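PDB 3EAF: ABC transporter, substrate binding protein from Aeropyrum pernix, which probably binds a small solute outside the cell and delivers it to the membrane-bound part of an ABC importer. Local coordinates for residues A[157-160]-A[161-165]; A[373-377]-A[378-382]. All blocks are in the same frame, centred on the assembly; numbering follows the deposited sequence.

Interaction 1 (A[157-160]-A[161-165]); sequences SPIG and AIKKA
The N-terminal turn of helix 159-165 joins Pro158 to Ile162 by the first of three successive i to i+4 backbone bonds. Ile162 N reaches Pro158 O at 2.9 Å, Lys163 N reaches Ile159 O at 3.0 Å, and Lys164 N closes on Gly160 O at 3.1 Å, its donor tilted 23° from the carbonyl plane. A water continues the pattern backwards: it is hydrogen-bonded to Ser157 O and accepts from Ala161 N at 2.9 Å, bridging a carbonyl and an amide that the helix does not join directly. Ile162 also lays its side chain along the Pro158 carbonyl, CG1 coming to 3.3 Å from Pro158 O. Its CD1 ends 4.3 Å from both Pro158 CB and Ile159 CD1, a loose apolar cluster. With CG1 anti to the carbonyl carbon (chi1 -64°), Ile159 turns CG2 anti to the backbone N, where it meets Lys163 CE at 3.6 Å; the extended lysine passes it obliquely and carries NZ on to a salt bridge with Asp176. Pro158, Ile159 and Ile162 all pack on Trp204 of strand 202-205, while Ile162 also touches Leu146 of strand 142-148 and Ala128 and Leu132 of helix 124-139, and Ala161 faces helix 377-382.

Interaction 2 (A[373-377]-A[378-382]); sequences SQVDC and ARYTI
Asp376 and Tyr380 meet through the aspartate's main chain: Asp376 O lies 3.0 Å above one face of the phenol ring, offset toward its rim, and accepts from Tyr380 N at 3.1 Å. With CG anti to the carbonyl carbon (chi1 -64°), the ring folds back along the residues that precede the helix, toward Val375 and Asp376, and Cys377 N lies over the same face. Val375 CG1 approaches Tyr380 CE2 at 3.8 Å, the two side chains crossing at about a right angle. Without the ring, as with an alanine here, Val375 CG1 would probably lose its apolar partner and a gap would be likely to open beside the Asp376 carbonyl. Asp376 is the N-cap of helix 377-382 and the centre of an inverse gamma turn, closed by a weak bond from Cys377 N to Val375 O. Its carboxylate is divided: OD1 takes a weak capping bond from Arg379 N at 3.5 Å, while OD2 uses its syn lone pair for a salt bridge with Arg379 NH1 at 3.0 Å. The guanidinium presents its edge, its plane turned 71° from the carboxylate, and also makes a cation-pi contact with Phe345. One residue on, Thr381 N bonds weakly to Cys377 O at 3.4 Å and, also weakly, to Ala378 O.

In the fold
Both contacts are local helix starts, and their centres lie about 9 Å apart. Helices 159-165 and 377-382 touch directly: Ala161 CB is 3.3 Å from Thr381 OG1 and 3.5 Å from Cys377 O. Lys164 CE packs 3.6 Å from Tyr380 CE1, and the lysine makes a cation-pi contact with that ring. In each, four of the touching residues are buried, and both also rest on helix 124-139. Their chemistry differs. Interaction 1 turns isoleucines and a proline inward against the strands of the seven-stranded sheet and starts its helix with main-chain bonds and a water; interaction 2, close to the C-terminus, relies on an aspartate cap, a salt bridge and a ring over a carbonyl. Lys163 and Lys164 are exposed, whereas Arg379 is partly exposed.

Interaction 1 (A[157-160]-A[161-165])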
loop_
_atom_site.group_PDB
_atom_site.type_symbol
_atom_site.label_atom_id
_atom_site.label_comp_id
_atom_site.label_asym_id
_atom_site.label_seq_id
_atom_site.Cartn_x
_atom_site.Cartn_y
_atom_site.Cartn_z
ATOM N N SER A 157 3.171 -12.112 -1.703
ATOM C CA SER A 157 2.546 -12.001 -0.373
ATOM C C SER A 157 1.119 -12.563 -0.241
ATOM O O SER A 157 0.867 -13.361 0.673
ATOM C CB SER A 157 2.636 -10.565 0.176
ATOM O OG SER A 157 2.132 -10.495 1.503
ATOM N N PRO A 158 0.182 -12.146 -1.118
ATOM C CA PRO A 158 -1.192 -12.643 -0.974
ATOM C C PRO A 158 -1.495 -13.935 -1.759
ATOM O O PRO A 158 -2.621 -14.449 -1.679
ATOM C CB PRO A 158 -2.015 -11.498 -1.555
ATOM C CG PRO A 158 -1.168 -10.989 -2.668
ATOM C CD PRO A 158 0.280 -11.192 -2.243
ATOM N N ILE A 159 -0.513 -14.450 -2.502
ATOM C CA ILE A 159 -0.746 -15.579 -3.422
ATOM C C ILE A 159 -1.327 -16.817 -2.724
ATOM O O ILE A 159 -2.342 -17.367 -3.163
ATOM C CB ILE A 159 0.518 -15.921 -4.270
ATOM C CG1 ILE A 159 0.887 -14.755 -5.198
ATOM C CG2 ILE A 159 0.325 -17.218 -5.073
ATOM C CD1 ILE A 159 -0.192 -14.367 -6.243
ATOM N N GLY A 160 -0.718 -17.228 -1.616
ATOM C CA GLY A 160 -1.249 -18.358 -0.839
ATOM C C GLY A 160 -2.698 -18.190 -0.403
ATOM O O GLY A 160 -3.504 -19.127 -0.505
ATOM N N ALA A 161 -3.030 -16.999 0.095
ATOM C CA ALA A 161 -4.386 -16.696 0.552
ATOM C C ALA A 161 -5.381 -16.645 -0.607
ATOM O O ALA A 161 -6.532 -17.064 -0.457
ATOM C CB ALA A 161 -4.415 -15.385 1.350
ATOM N N ILE A 162 -4.936 -16.132 -1.754
ATOM C CA ILE A 162 -5.748 -16.155 -2.967
ATOM C C ILE A 162 -6.101 -17.592 -3.367
ATOM O O ILE A 162 -7.262 -17.881 -3.659
ATOM C CB ILE A 162 -5.066 -15.434 -4.150
ATOM C CG1 ILE A 162 -5.045 -13.915 -3.924
ATOM C CG2 ILE A 162 -5.799 -15.738 -5.458
ATOM C CD1 ILE A 162 -4.105 -13.178 -4.873
ATOM N N LYS A 163 -5.108 -18.481 -3.375
ATOM C CA LYS A 163 -5.333 -19.891 -3.729
ATOM C C LYS A 163 -6.292 -20.593 -2.764
ATOM O O LYS A 163 -7.144 -21.378 -3.191
ATOM C CB LYS A 163 -4.009 -20.660 -3.835
ATOM C CG LYS A 163 -3.179 -20.306 -5.069
ATOM C CD LYS A 163 -1.791 -20.930 -5.004
ATOM C CE LYS A 163 -0.926 -20.447 -6.147
ATOM N NZ LYS A 163 0.312 -21.256 -6.328
ATOM N N LYS A 164 -6.167 -20.294 -1.474
ATOM C CA LYS A 164 -7.025 -20.907 -0.458
ATOM C C LYS A 164 -8.463 -20.394 -0.541
ATOM O O LYS A 164 -9.408 -21.182 -0.455
ATOM C CB LYS A 164 -6.444 -20.700 0.948
ATOM C CG LYS A 164 -7.176 -21.458 2.063
ATOM C CD LYS A 164 -6.324 -21.520 3.331
ATOM C CE LYS A 164 -7.083 -22.149 4.503
ATOM N NZ LYS A 164 -7.645 -23.480 4.160
ATOM N N ALA A 165 -8.617 -19.084 -0.725
ATOM C CA ALA A 165 -9.931 -18.440 -0.777
ATOM C C ALA A 165 -10.651 -18.639 -2.107
ATOM O O ALA A 165 -11.881 -18.600 -2.156
ATOM C CB ALA A 165 -9.798 -16.951 -0.486
HETATM O O HOH W 1 -0.761 -15.477 1.077
#

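Interaction 2 (A[373-377]-A[378-382])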
loop_
_atom_site.group_PDB
_atom_site.type_symbol
_atom_site.label_atom_id
_atom_site.label_comp_id
_atom_site.label_asym_id
_atom_site.label_seq_id
_atom_site.Cartn_x
_atom_site.Cartn_y
_atom_site.Cartn_z
ATOM N N SER A 373 -17.254 -12.210 4.836
ATOM C CA SER A 373 -16.850 -12.177 6.242
ATOM C C SER A 373 -16.186 -13.476 6.716
ATOM O O SER A 373 -15.321 -13.449 7.593
ATOM C CB SER A 373 -18.058 -11.860 7.126
ATOM O OG SER A 373 -18.647 -10.624 6.752
ATOM N N GLN A 374 -16.588 -14.599 6.129
ATOM C CA GLN A 374 -16.138 -15.915 6.587
ATOM C C GLN A 374 -14.741 -16.281 6.077
ATOM O O GLN A 374 -14.143 -17.254 6.536
ATOM C CB GLN A 374 -17.182 -17.002 6.243
ATOM C CG GLN A 374 -17.568 -17.108 4.748
ATOM C CD GLN A 374 -18.987 -17.650 4.503
ATOM O OE1 GLN A 374 -19.604 -18.268 5.375
ATOM N NE2 GLN A 374 -19.500 -17.421 3.294
ATOM N N VAL A 375 -14.221 -15.486 5.141
ATOM C CA VAL A 375 -12.920 -15.748 4.523
ATOM C C VAL A 375 -11.838 -15.003 5.299
ATOM O O VAL A 375 -11.770 -13.768 5.271
ATOM C CB VAL A 375 -12.898 -15.329 3.036
ATOM C CG1 VAL A 375 -11.562 -15.689 2.397
ATOM C CG2 VAL A 375 -14.058 -15.972 2.272
ATOM N N ASP A 376 -11.007 -15.758 6.008
ATOM C CA ASP A 376 -9.968 -15.166 6.840
ATOM C C ASP A 376 -8.664 -15.022 6.054
ATOM O O ASP A 376 -7.670 -15.706 6.330
ATOM C CB ASP A 376 -9.768 -15.983 8.114
ATOM C CG ASP A 376 -9.180 -15.161 9.251
ATOM O OD1 ASP A 376 -8.654 -14.051 9.012
ATOM O OD2 ASP A 376 -9.238 -15.635 10.398
ATOM N N CYS A 377 -8.695 -14.127 5.069
ATOM C CA CYS A 377 -7.569 -13.864 4.171
ATOM C C CYS A 377 -6.262 -13.618 4.923
ATOM O O CYS A 377 -5.221 -14.188 4.581
ATOM C CB CYS A 377 -7.874 -12.649 3.293
ATOM S SG CYS A 377 -9.619 -12.421 2.893
ATOM N N ALA A 378 -6.333 -12.764 5.942
ATOM C CA ALA A 378 -5.173 -12.373 6.734
ATOM C C ALA A 378 -4.513 -13.573 7.393
ATOM O O ALA A 378 -3.321 -13.811 7.200
ATOM C CB ALA A 378 -5.572 -11.348 7.784
ATOM N N ARG A 379 -5.293 -14.332 8.163
ATOM C CA ARG A 379 -4.736 -15.467 8.888
ATOM C C ARG A 379 -4.232 -16.594 7.982
ATOM O O ARG A 379 -3.304 -17.305 8.360
ATOM C CB ARG A 379 -5.700 -15.967 9.965
ATOM C CG ARG A 379 -5.794 -14.986 11.132
ATOM C CD ARG A 379 -6.552 -15.554 12.323
ATOM N NE ARG A 379 -6.711 -14.553 13.376
ATOM C CZ ARG A 379 -7.654 -13.616 13.388
ATOM N NH1 ARG A 379 -8.540 -13.538 12.401
ATOM N NH2 ARG A 379 -7.706 -12.750 14.391
ATOM N N TYR A 380 -4.801 -16.719 6.781
ATOM C CA TYR A 380 -4.294 -17.676 5.785
ATOM C C TYR A 380 -2.823 -17.404 5.507
ATOM O O TYR A 380 -2.005 -18.325 5.484
ATOM C CB TYR A 380 -5.068 -17.602 4.462
ATOM C CG TYR A 380 -6.538 -17.985 4.518
ATOM C CD1 TYR A 380 -7.076 -18.672 5.610
ATOM C CD2 TYR A 380 -7.383 -17.686 3.452
ATOM C CE1 TYR A 380 -8.434 -19.021 5.650
ATOM C CE2 TYR A 380 -8.725 -18.036 3.479
ATOM C CZ TYR A 380 -9.242 -18.705 4.579
ATOM O OH TYR A 380 -10.579 -19.052 4.595
ATOM N N THR A 381 -2.494 -16.129 5.310
ATOM C CA THR A 381 -1.134 -15.720 4.992
ATOM C C THR A 381 -0.215 -15.843 6.212
ATOM O O THR A 381 0.923 -16.298 6.088
ATOM C CB THR A 381 -1.104 -14.287 4.411
ATOM O OG1 THR A 381 -1.959 -14.229 3.265
ATOM C CG2 THR A 381 0.315 -13.890 3.996
ATOM N N ILE A 382 -0.722 -15.450 7.382
ATOM C CA ILE A 382 0.039 -15.520 8.636
ATOM C C ILE A 382 0.456 -16.964 8.948
ATOM O O ILE A 382 1.603 -17.216 9.338
ATOM C CB ILE A 382 -0.751 -14.904 9.820
ATOM C CG1 ILE A 382 -0.945 -13.395 9.601
ATOM C CG2 ILE A 382 -0.040 -15.163 11.141
ATOM C CD1 ILE A 382 -2.154 -12.806 10.306
#